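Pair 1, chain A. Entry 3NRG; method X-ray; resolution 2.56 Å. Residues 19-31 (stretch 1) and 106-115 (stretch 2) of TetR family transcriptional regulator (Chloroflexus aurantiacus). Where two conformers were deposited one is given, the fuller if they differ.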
# COMPACT_ATOMS: atom_id res chain seq x y z
N ILE A 19 -1.26 -7.76 17.13
CA ILE A 19 -1.11 -7.01 15.87
C ILE A 19 -1.55 -7.87 14.67
O ILE A 19 -2.27 -7.36 13.80
CB ILE A 19 0.33 -6.42 15.72
CG1 ILE A 19 0.58 -5.32 16.80
CG2 ILE A 19 0.55 -5.86 14.29
CD1 ILE A 19 2.05 -4.87 16.95
N ASP A 20 -1.17 -9.18 14.66
CA ASP A 20 -1.56 -10.14 13.60
C ASP A 20 -3.09 -10.25 13.50
O ASP A 20 -3.64 -10.30 12.40
CB ASP A 20 -0.94 -11.53 13.89
CG ASP A 20 -1.31 -12.60 12.88
OD1 ASP A 20 -0.61 -12.70 11.85
OD2 ASP A 20 -2.26 -13.36 13.14
N VAL A 21 -3.78 -10.28 14.67
CA VAL A 21 -5.24 -10.37 14.74
C VAL A 21 -5.87 -9.05 14.26
O VAL A 21 -6.82 -9.07 13.47
CB VAL A 21 -5.73 -10.77 16.17
CG1 VAL A 21 -7.25 -10.60 16.31
CG2 VAL A 21 -5.30 -12.19 16.50
N LEU A 22 -5.30 -7.89 14.69
CA LEU A 22 -5.77 -6.56 14.28
C LEU A 22 -5.61 -6.35 12.77
O LEU A 22 -6.49 -5.76 12.15
CB LEU A 22 -5.03 -5.44 15.06
CG LEU A 22 -5.30 -5.36 16.57
CD1 LEU A 22 -4.34 -4.42 17.24
CD2 LEU A 22 -6.72 -4.95 16.85
N LEU A 23 -4.49 -6.84 12.19
CA LEU A 23 -4.25 -6.72 10.75
C LEU A 23 -5.30 -7.50 9.95
O LEU A 23 -5.91 -6.95 9.04
CB LEU A 23 -2.83 -7.17 10.37
CG LEU A 23 -1.69 -6.23 10.77
CD1 LEU A 23 -0.35 -6.87 10.54
CD2 LEU A 23 -1.78 -4.93 10.01
N ASP A 24 -5.55 -8.78 10.34
CA ASP A 24 -6.55 -9.63 9.69
C ASP A 24 -7.95 -9.00 9.75
O ASP A 24 -8.60 -8.89 8.72
CB ASP A 24 -6.57 -11.03 10.32
CG ASP A 24 -5.47 -11.96 9.82
OD1 ASP A 24 -5.13 -11.88 8.62
OD2 ASP A 24 -5.03 -12.84 10.60
N GLU A 25 -8.38 -8.54 10.95
CA GLU A 25 -9.70 -7.94 11.16
C GLU A 25 -9.92 -6.66 10.32
O GLU A 25 -10.98 -6.51 9.72
CB GLU A 25 -9.93 -7.66 12.67
CG GLU A 25 -11.32 -7.14 13.01
CD GLU A 25 -12.47 -8.13 12.88
OE1 GLU A 25 -12.20 -9.35 12.79
OE2 GLU A 25 -13.64 -7.68 12.91
N PHE A 26 -8.94 -5.75 10.31
CA PHE A 26 -9.06 -4.50 9.56
C PHE A 26 -8.88 -4.65 8.03
O PHE A 26 -9.37 -3.81 7.28
CB PHE A 26 -8.13 -3.41 10.13
CG PHE A 26 -8.70 -2.70 11.34
CD1 PHE A 26 -8.33 -3.07 12.63
CD2 PHE A 26 -9.60 -1.65 11.20
CE1 PHE A 26 -8.83 -2.40 13.75
CE2 PHE A 26 -10.13 -1.00 12.32
CZ PHE A 26 -9.73 -1.38 13.58
N ALA A 27 -8.21 -5.73 7.59
CA ALA A 27 -8.02 -5.98 6.15
C ALA A 27 -9.18 -6.79 5.56
O ALA A 27 -9.56 -6.56 4.40
CB ALA A 27 -6.71 -6.71 5.92
N GLN A 28 -9.75 -7.73 6.34
CA GLN A 28 -10.85 -8.60 5.89
C GLN A 28 -12.23 -7.93 6.01
O GLN A 28 -13.19 -8.42 5.42
CB GLN A 28 -10.84 -9.93 6.66
CG GLN A 28 -9.65 -10.83 6.35
CD GLN A 28 -9.54 -12.01 7.30
OE1 GLN A 28 -10.48 -12.37 8.02
NE2 GLN A 28 -8.37 -12.64 7.32
N ASN A 29 -12.33 -6.83 6.80
CA ASN A 29 -13.61 -6.16 7.03
C ASN A 29 -13.51 -4.64 6.86
O ASN A 29 -12.45 -4.05 7.08
CB ASN A 29 -14.14 -6.48 8.44
CG ASN A 29 -14.34 -7.94 8.71
OD1 ASN A 29 -15.36 -8.53 8.35
ND2 ASN A 29 -13.38 -8.56 9.38
N ASP A 30 -14.66 -4.00 6.51
CA ASP A 30 -14.77 -2.54 6.40
C ASP A 30 -14.72 -1.94 7.81
O ASP A 30 -15.12 -2.61 8.76
CB ASP A 30 -16.11 -2.16 5.70
CG ASP A 30 -16.45 -0.68 5.74
OD1 ASP A 30 -15.70 0.12 5.16
OD2 ASP A 30 -17.48 -0.33 6.37
N TYR A 31 -14.23 -0.69 7.94
CA TYR A 31 -14.12 -0.01 9.25
C TYR A 31 -15.38 -0.17 10.14
O TYR A 31 -15.26 -0.48 11.32
CB TYR A 31 -13.74 1.48 9.08
CG TYR A 31 -13.49 2.18 10.39
CD1 TYR A 31 -12.25 2.13 11.00
CD2 TYR A 31 -14.52 2.84 11.06
CE1 TYR A 31 -12.03 2.73 12.24
CE2 TYR A 31 -14.31 3.45 12.29
CZ TYR A 31 -13.07 3.38 12.89
OH TYR A 31 -12.86 3.99 14.10
N PRO A 106 0.74 -7.89 2.76
CA PRO A 106 -0.59 -7.82 2.13
C PRO A 106 -1.69 -7.21 2.98
O PRO A 106 -2.56 -6.53 2.44
CB PRO A 106 -0.89 -9.28 1.76
CG PRO A 106 -0.01 -10.09 2.65
CD PRO A 106 1.23 -9.28 2.85
N ARG A 107 -1.67 -7.44 4.31
CA ARG A 107 -2.70 -6.91 5.20
C ARG A 107 -2.56 -5.41 5.41
O ARG A 107 -3.54 -4.69 5.30
CB ARG A 107 -2.72 -7.68 6.53
CG ARG A 107 -2.98 -9.18 6.33
CD ARG A 107 -2.82 -9.97 7.60
NE ARG A 107 -1.47 -9.88 8.16
CZ ARG A 107 -1.11 -10.43 9.31
NH1 ARG A 107 -1.98 -11.13 10.02
NH2 ARG A 107 0.13 -10.29 9.76
N LEU A 108 -1.32 -4.92 5.61
CA LEU A 108 -1.06 -3.48 5.74
C LEU A 108 -1.45 -2.75 4.46
O LEU A 108 -2.10 -1.70 4.52
CB LEU A 108 0.43 -3.21 6.07
CG LEU A 108 0.84 -3.39 7.54
CD1 LEU A 108 2.34 -3.40 7.68
CD2 LEU A 108 0.24 -2.29 8.41
N ALA A 109 -1.09 -3.34 3.30
CA ALA A 109 -1.40 -2.79 1.98
C ALA A 109 -2.90 -2.74 1.73
O ALA A 109 -3.39 -1.75 1.17
CB ALA A 109 -0.73 -3.61 0.89
N GLN A 110 -3.64 -3.80 2.15
CA GLN A 110 -5.09 -3.88 1.98
C GLN A 110 -5.81 -2.83 2.84
O GLN A 110 -6.78 -2.22 2.37
CB GLN A 110 -5.60 -5.31 2.30
CG GLN A 110 -7.11 -5.54 2.06
CD GLN A 110 -7.55 -5.31 0.62
OE1 GLN A 110 -8.64 -4.80 0.37
NE2 GLN A 110 -6.73 -5.72 -0.35
N ILE A 111 -5.32 -2.59 4.07
CA ILE A 111 -5.88 -1.56 4.96
C ILE A 111 -5.68 -0.15 4.34
O ILE A 111 -6.62 0.65 4.31
CB ILE A 111 -5.27 -1.68 6.40
CG1 ILE A 111 -5.69 -3.02 7.07
CG2 ILE A 111 -5.67 -0.48 7.27
CD1 ILE A 111 -4.80 -3.45 8.25
N ALA A 112 -4.48 0.11 3.80
CA ALA A 112 -4.16 1.38 3.14
C ALA A 112 -4.96 1.55 1.83
O ALA A 112 -5.35 2.67 1.49
CB ALA A 112 -2.67 1.46 2.85
N TYR A 113 -5.22 0.43 1.12
CA TYR A 113 -5.99 0.42 -0.13
C TYR A 113 -7.46 0.75 0.13
O TYR A 113 -8.05 1.53 -0.63
CB TYR A 113 -5.86 -0.94 -0.83
CG TYR A 113 -6.67 -1.06 -2.11
CD1 TYR A 113 -6.22 -0.51 -3.30
CD2 TYR A 113 -7.85 -1.81 -2.14
CE1 TYR A 113 -6.96 -0.63 -4.48
CE2 TYR A 113 -8.59 -1.94 -3.31
CZ TYR A 113 -8.14 -1.35 -4.48
OH TYR A 113 -8.87 -1.48 -5.64
N LYS A 114 -8.05 0.17 1.21
CA LYS A 114 -9.46 0.42 1.56
C LYS A 114 -9.68 1.88 1.97
O LYS A 114 -10.76 2.42 1.73
CB LYS A 114 -9.93 -0.54 2.66
CG LYS A 114 -10.30 -1.94 2.16
CD LYS A 114 -10.98 -2.75 3.26
CE LYS A 114 -11.57 -4.04 2.73
NZ LYS A 114 -12.36 -4.74 3.75
N ALA A 115 -8.65 2.53 2.56
CA ALA A 115 -8.72 3.94 3.00
C ALA A 115 -8.99 4.90 1.83
O ALA A 115 -9.49 6.01 2.04
CB ALA A 115 -7.44 4.33 3.72

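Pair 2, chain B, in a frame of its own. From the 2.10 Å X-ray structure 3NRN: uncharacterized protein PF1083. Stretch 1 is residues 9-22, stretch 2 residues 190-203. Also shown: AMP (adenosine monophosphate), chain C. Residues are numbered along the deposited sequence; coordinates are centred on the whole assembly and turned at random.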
# COMPACT_ATOMS: atom_id res chain seq x y z
N GLY B 9 -6.86 -0.23 10.81
CA GLY B 9 -5.75 -0.25 9.88
C GLY B 9 -5.59 1.17 9.35
O GLY B 9 -6.30 2.08 9.79
N LEU B 10 -4.67 1.36 8.41
CA LEU B 10 -4.45 2.69 7.84
C LEU B 10 -5.74 3.29 7.28
O LEU B 10 -6.10 4.42 7.62
CB LEU B 10 -3.38 2.62 6.74
CG LEU B 10 -3.08 3.98 6.11
CD1 LEU B 10 -2.51 4.93 7.18
CD2 LEU B 10 -2.09 3.80 4.96
N GLY B 11 -6.43 2.54 6.42
CA GLY B 11 -7.66 3.05 5.86
C GLY B 11 -8.68 3.44 6.93
O GLY B 11 -9.27 4.53 6.87
N GLY B 12 -8.90 2.57 7.90
CA GLY B 12 -9.86 2.86 8.96
C GLY B 12 -9.49 4.09 9.77
O GLY B 12 -10.34 4.94 10.05
N LEU B 13 -8.22 4.19 10.16
CA LEU B 13 -7.74 5.33 10.95
C LEU B 13 -7.77 6.64 10.15
O LEU B 13 -8.02 7.71 10.72
CB LEU B 13 -6.33 5.04 11.47
CG LEU B 13 -6.28 3.86 12.46
CD1 LEU B 13 -4.83 3.50 12.77
CD2 LEU B 13 -7.05 4.24 13.73
N LEU B 14 -7.52 6.57 8.85
CA LEU B 14 -7.56 7.78 8.01
C LEU B 14 -9.01 8.29 7.97
O LEU B 14 -9.26 9.47 8.16
CB LEU B 14 -7.08 7.47 6.57
CG LEU B 14 -5.57 7.28 6.36
CD1 LEU B 14 -5.27 6.70 4.99
CD2 LEU B 14 -4.86 8.63 6.53
N ALA B 15 -9.95 7.38 7.72
CA ALA B 15 -11.36 7.75 7.65
C ALA B 15 -11.85 8.28 9.00
O ALA B 15 -12.55 9.29 9.06
CB ALA B 15 -12.18 6.56 7.23
N GLY B 16 -11.48 7.58 10.07
CA GLY B 16 -11.89 8.00 11.40
C GLY B 16 -11.36 9.37 11.76
O GLY B 16 -12.06 10.20 12.36
N ALA B 17 -10.12 9.63 11.39
CA ALA B 17 -9.50 10.91 11.67
C ALA B 17 -10.19 12.02 10.88
O ALA B 17 -10.52 13.07 11.43
CB ALA B 17 -8.03 10.85 11.33
N PHE B 18 -10.41 11.79 9.59
CA PHE B 18 -11.04 12.81 8.75
C PHE B 18 -12.43 13.18 9.26
O PHE B 18 -12.77 14.37 9.36
CB PHE B 18 -11.17 12.33 7.30
CG PHE B 18 -11.70 13.38 6.35
CD1 PHE B 18 -10.83 14.26 5.70
CD2 PHE B 18 -13.07 13.52 6.14
CE1 PHE B 18 -11.33 15.26 4.85
CE2 PHE B 18 -13.58 14.52 5.29
CZ PHE B 18 -12.70 15.39 4.64
N LEU B 19 -13.22 12.16 9.58
CA LEU B 19 -14.57 12.37 10.05
C LEU B 19 -14.63 12.97 11.46
O LEU B 19 -15.51 13.78 11.75
CB LEU B 19 -15.35 11.05 9.99
CG LEU B 19 -15.57 10.51 8.58
CD1 LEU B 19 -16.19 9.12 8.63
CD2 LEU B 19 -16.47 11.46 7.79
N ALA B 20 -13.71 12.57 12.33
CA ALA B 20 -13.69 13.11 13.69
C ALA B 20 -13.37 14.59 13.61
O ALA B 20 -13.96 15.41 14.32
CB ALA B 20 -12.65 12.39 14.52
N ARG B 21 -12.43 14.94 12.74
CA ARG B 21 -12.04 16.33 12.55
C ARG B 21 -13.25 17.14 12.11
O ARG B 21 -13.42 18.29 12.53
CB ARG B 21 -10.94 16.45 11.49
CG ARG B 21 -9.58 16.87 12.03
CD ARG B 21 -8.90 17.82 11.05
NE ARG B 21 -9.10 17.40 9.66
CZ ARG B 21 -9.63 18.16 8.70
NH1 ARG B 21 -10.02 19.40 8.97
NH2 ARG B 21 -9.78 17.68 7.48
N ASN B 22 -14.09 16.56 11.26
CA ASN B 22 -15.27 17.27 10.78
C ASN B 22 -16.47 17.22 11.73
O ASN B 22 -17.62 17.35 11.30
CB ASN B 22 -15.68 16.76 9.39
CG ASN B 22 -14.77 17.28 8.30
OD1 ASN B 22 -13.73 16.68 7.99
ND2 ASN B 22 -15.15 18.40 7.70
N ALA B 190 4.80 6.17 12.78
CA ALA B 190 4.72 7.62 12.93
C ALA B 190 3.36 8.10 12.43
O ALA B 190 2.72 8.96 13.04
CB ALA B 190 5.83 8.30 12.14
N VAL B 191 2.90 7.52 11.33
CA VAL B 191 1.61 7.90 10.78
C VAL B 191 0.47 7.45 11.69
O VAL B 191 -0.48 8.19 11.95
CB VAL B 191 1.44 7.26 9.39
CG1 VAL B 191 0.02 7.44 8.90
CG2 VAL B 191 2.43 7.90 8.43
N ILE B 192 0.58 6.22 12.17
CA ILE B 192 -0.43 5.65 13.04
C ILE B 192 -0.59 6.47 14.32
O ILE B 192 -1.71 6.74 14.75
CB ILE B 192 -0.07 4.20 13.42
CG1 ILE B 192 0.10 3.36 12.15
CG2 ILE B 192 -1.14 3.64 14.34
CD1 ILE B 192 -1.13 3.31 11.24
N ASP B 193 0.53 6.86 14.92
CA ASP B 193 0.49 7.65 16.16
C ASP B 193 -0.23 8.98 15.95
O ASP B 193 -1.00 9.43 16.80
CB ASP B 193 1.90 7.90 16.69
CG ASP B 193 2.58 6.62 17.18
OD1 ASP B 193 1.87 5.70 17.65
OD2 ASP B 193 3.82 6.54 17.12
N GLU B 194 0.00 9.61 14.81
CA GLU B 194 -0.65 10.88 14.51
C GLU B 194 -2.15 10.73 14.27
O GLU B 194 -2.94 11.56 14.73
CB GLU B 194 0.03 11.55 13.31
CG GLU B 194 1.27 12.34 13.69
CD GLU B 194 0.94 13.54 14.58
OE1 GLU B 194 0.53 14.59 14.04
OE2 GLU B 194 1.07 13.42 15.81
N LEU B 195 -2.56 9.68 13.56
CA LEU B 195 -3.98 9.48 13.31
C LEU B 195 -4.72 9.18 14.62
O LEU B 195 -5.85 9.62 14.82
CB LEU B 195 -4.20 8.34 12.30
CG LEU B 195 -3.65 8.59 10.88
CD1 LEU B 195 -3.89 7.38 10.00
CD2 LEU B 195 -4.31 9.84 10.27
N GLU B 196 -4.07 8.42 15.50
CA GLU B 196 -4.65 8.08 16.80
C GLU B 196 -4.83 9.35 17.63
O GLU B 196 -5.87 9.54 18.28
CB GLU B 196 -3.74 7.09 17.55
CG GLU B 196 -4.14 6.88 19.01
CD GLU B 196 -3.31 5.80 19.71
OE1 GLU B 196 -2.07 5.87 19.65
OE2 GLU B 196 -3.90 4.89 20.31
N ARG B 197 -3.83 10.22 17.60
CA ARG B 197 -3.90 11.47 18.36
C ARG B 197 -5.03 12.35 17.84
O ARG B 197 -5.77 12.95 18.61
CB ARG B 197 -2.58 12.24 18.25
CG ARG B 197 -2.66 13.69 18.74
CD ARG B 197 -1.37 14.46 18.46
NE ARG B 197 -1.22 14.78 17.04
CZ ARG B 197 -1.98 15.65 16.38
NH1 ARG B 197 -2.97 16.28 17.00
NH2 ARG B 197 -1.76 15.90 15.10
N ILE B 198 -5.16 12.43 16.51
CA ILE B 198 -6.18 13.27 15.90
C ILE B 198 -7.59 12.80 16.23
O ILE B 198 -8.49 13.61 16.44
CB ILE B 198 -6.00 13.32 14.37
CG1 ILE B 198 -4.69 14.03 14.04
CG2 ILE B 198 -7.18 14.02 13.73
CD1 ILE B 198 -4.25 13.88 12.60
N ILE B 199 -7.77 11.49 16.27
CA ILE B 199 -9.08 10.92 16.60
C ILE B 199 -9.43 11.17 18.07
O ILE B 199 -10.56 11.54 18.40
CB ILE B 199 -9.10 9.39 16.35
CG1 ILE B 199 -8.90 9.10 14.86
CG2 ILE B 199 -10.43 8.79 16.81
CD1 ILE B 199 -8.80 7.62 14.54
N MSE B 200 -8.46 10.96 18.95
CA MSE B 200 -8.70 11.14 20.37
C MSE B 200 -8.89 12.60 20.76
O MSE B 200 -9.64 12.91 21.68
CB MSE B 200 -7.57 10.51 21.18
CG MSE B 200 -7.41 9.01 20.92
SE MSE B 200 -8.91 8.04 21.33
CE MSE B 200 -9.87 8.19 19.88
N GLU B 201 -8.23 13.51 20.05
CA GLU B 201 -8.37 14.93 20.36
C GLU B 201 -9.61 15.52 19.70
O GLU B 201 -9.92 16.69 19.88
CB GLU B 201 -7.11 15.69 19.93
CG GLU B 201 -5.84 15.10 20.51
CD GLU B 201 -4.63 16.00 20.38
OE1 GLU B 201 -4.53 16.74 19.38
OE2 GLU B 201 -3.77 15.96 21.29
N ASN B 202 -10.33 14.71 18.94
CA ASN B 202 -11.54 15.18 18.28
C ASN B 202 -12.77 14.41 18.72
O ASN B 202 -13.64 14.08 17.90
CB ASN B 202 -11.38 15.12 16.76
CG ASN B 202 -10.57 16.28 16.21
OD1 ASN B 202 -11.07 17.39 16.08
ND2 ASN B 202 -9.30 16.02 15.90
N LYS B 203 -12.82 14.11 20.01
CA LYS B 203 -13.95 13.41 20.63
C LYS B 203 -14.16 11.95 20.21
O LYS B 203 -15.17 11.35 20.56
CB LYS B 203 -15.24 14.20 20.38
CG LYS B 203 -15.27 15.57 21.06
CD LYS B 203 -16.47 16.38 20.61
CE LYS B 203 -16.66 17.62 21.48
NZ LYS B 203 -15.45 18.48 21.55
P AMP C . -5.23 -3.76 7.75
O1P AMP C . -6.26 -2.88 7.07
O2P AMP C . -5.33 -5.18 7.20
O3P AMP C . -3.88 -3.16 7.85
O5' AMP C . -5.90 -3.84 9.20
C5' AMP C . -7.30 -4.12 9.31
C4' AMP C . -7.51 -4.16 10.82
O4' AMP C . -8.75 -4.81 11.16
C3' AMP C . -6.42 -4.89 11.59
O3' AMP C . -5.98 -3.92 12.57
C2' AMP C . -7.18 -6.08 12.22
O2' AMP C . -6.70 -6.53 13.50
C1' AMP C . -8.57 -5.49 12.36
N9 AMP C . -9.68 -6.46 12.30
C8 AMP C . -9.79 -7.54 11.48
N7 AMP C . -11.00 -8.13 11.68
C5 AMP C . -11.68 -7.38 12.56
C6 AMP C . -13.01 -7.48 13.18
N6 AMP C . -13.81 -8.52 12.84
N1 AMP C . -13.34 -6.50 14.06
C2 AMP C . -12.49 -5.45 14.33
N3 AMP C . -11.23 -5.32 13.84
C4 AMP C . -10.81 -6.27 12.97
O HOH W 1 -15.68 15.26 16.49

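Both pairs pack two helices that run in roughly the same direction, crossing at 38° in pair 1 and 33° in pair 2, with the axes 8.4 Å apart at closest approach in each. Fourteen central residues superpose at 0.4 Å over N, CA and C, and the buried areas, 563 and 593 Å², are nearly equal. The same frame therefore accepts two rather different sets of side chains.

The tightest point is an alanine against an isoleucine in both. Ala27(A) matches Ala17(B), and Ile111(A) matches Ile199(B), with side-chain centres 0.3 Å apart at each position. The CA atoms of Ala27(A) and Ile111(A) are 5.1 Å apart, and those of Ala17(B) and Ile199(B) 4.9 Å. Alanine keeps its side of the crossing thin, so the isoleucine can lie against the backbone: CG1 of Ile111(A) is 3.7 Å from N of Ala27(A), and CG1 of Ile199(B) is 3.7 Å from CA of Ala17(B). Both isoleucines use the m, t rotamer.

One turn earlier, Leu23(A) matches Leu13(B); both point toward the partner helix with m, t rotamers. Each meets the isoleucine, CD2 of Leu23(A) at 3.8 Å from CD1 of Ile111(A), and CD2 of Leu13(B) at 3.9 Å from CD1 of Ile199(B).

The sharpest exchange lies at Arg107(A), matched with Leu195(B). Each is a knob in a hole formed by four matched residues: Asp20(A), Leu23(A), Asp24(A) and Ala27(A) in pair 1; Leu10(B), Leu13(B), Leu14(B) and Ala17(B) in pair 2. Where the knob is charged, two walls are acidic. NH1 of Arg107(A) forms a salt bridge with OD1 of Asp20(A) at 2.8 Å and another with OD1 of Asp24(A) at 3.5 Å, both aspartate oxygens lying at the guanidinium edge while CD1 of Leu23(A) covers one face. Where the knob is leucine, those walls are leucines: CD1 of Leu195(B) lies 4.0 Å from CD1 of Leu10(B) and 3.8 Å from CD2 of Leu14(B). Knob and walls differ together, while the leucine and alanine of the hole stay the same.

Beside the isoleucine, Phe26(A) matches Gly16(B). Both offer backbone: C of Phe26(A) lies 3.7 Å from CG1 of Ile111(A), and C of Gly16(B) 4.0 Å from CG1 of Ile199(B). Pair 1 adds a side-chain contact, CB of Phe26(A) packing 3.8 Å from CD1 of Ile111(A). An ideal CB on Gly16(B) would be a tight 3.4 Å from CD1 of Ile199(B).

Gln110(A) and Ile198(B) both point toward the other helix. CB of Gln110(A) lies 4.0 Å from CB of Ala27(A), and CG2 of Ile198(B) is 4.1 Å from CB of Ala17(B), so the alanine accepts either neighbour.

At the far end, Lys114(A) reaches NZ to O of Ala27(A) in a weak 3.4 Å hydrogen bond. Its match, Asn202(B), instead turns ND2 to O of Ile198(B), 2.6 Å away in its own stretch, and rests CB 3.8 Å from CB of Ala20(B). The rule is a shared small–large crossing, with the knob and two walls of its hole charged together in pair 1 and apolar together in pair 2.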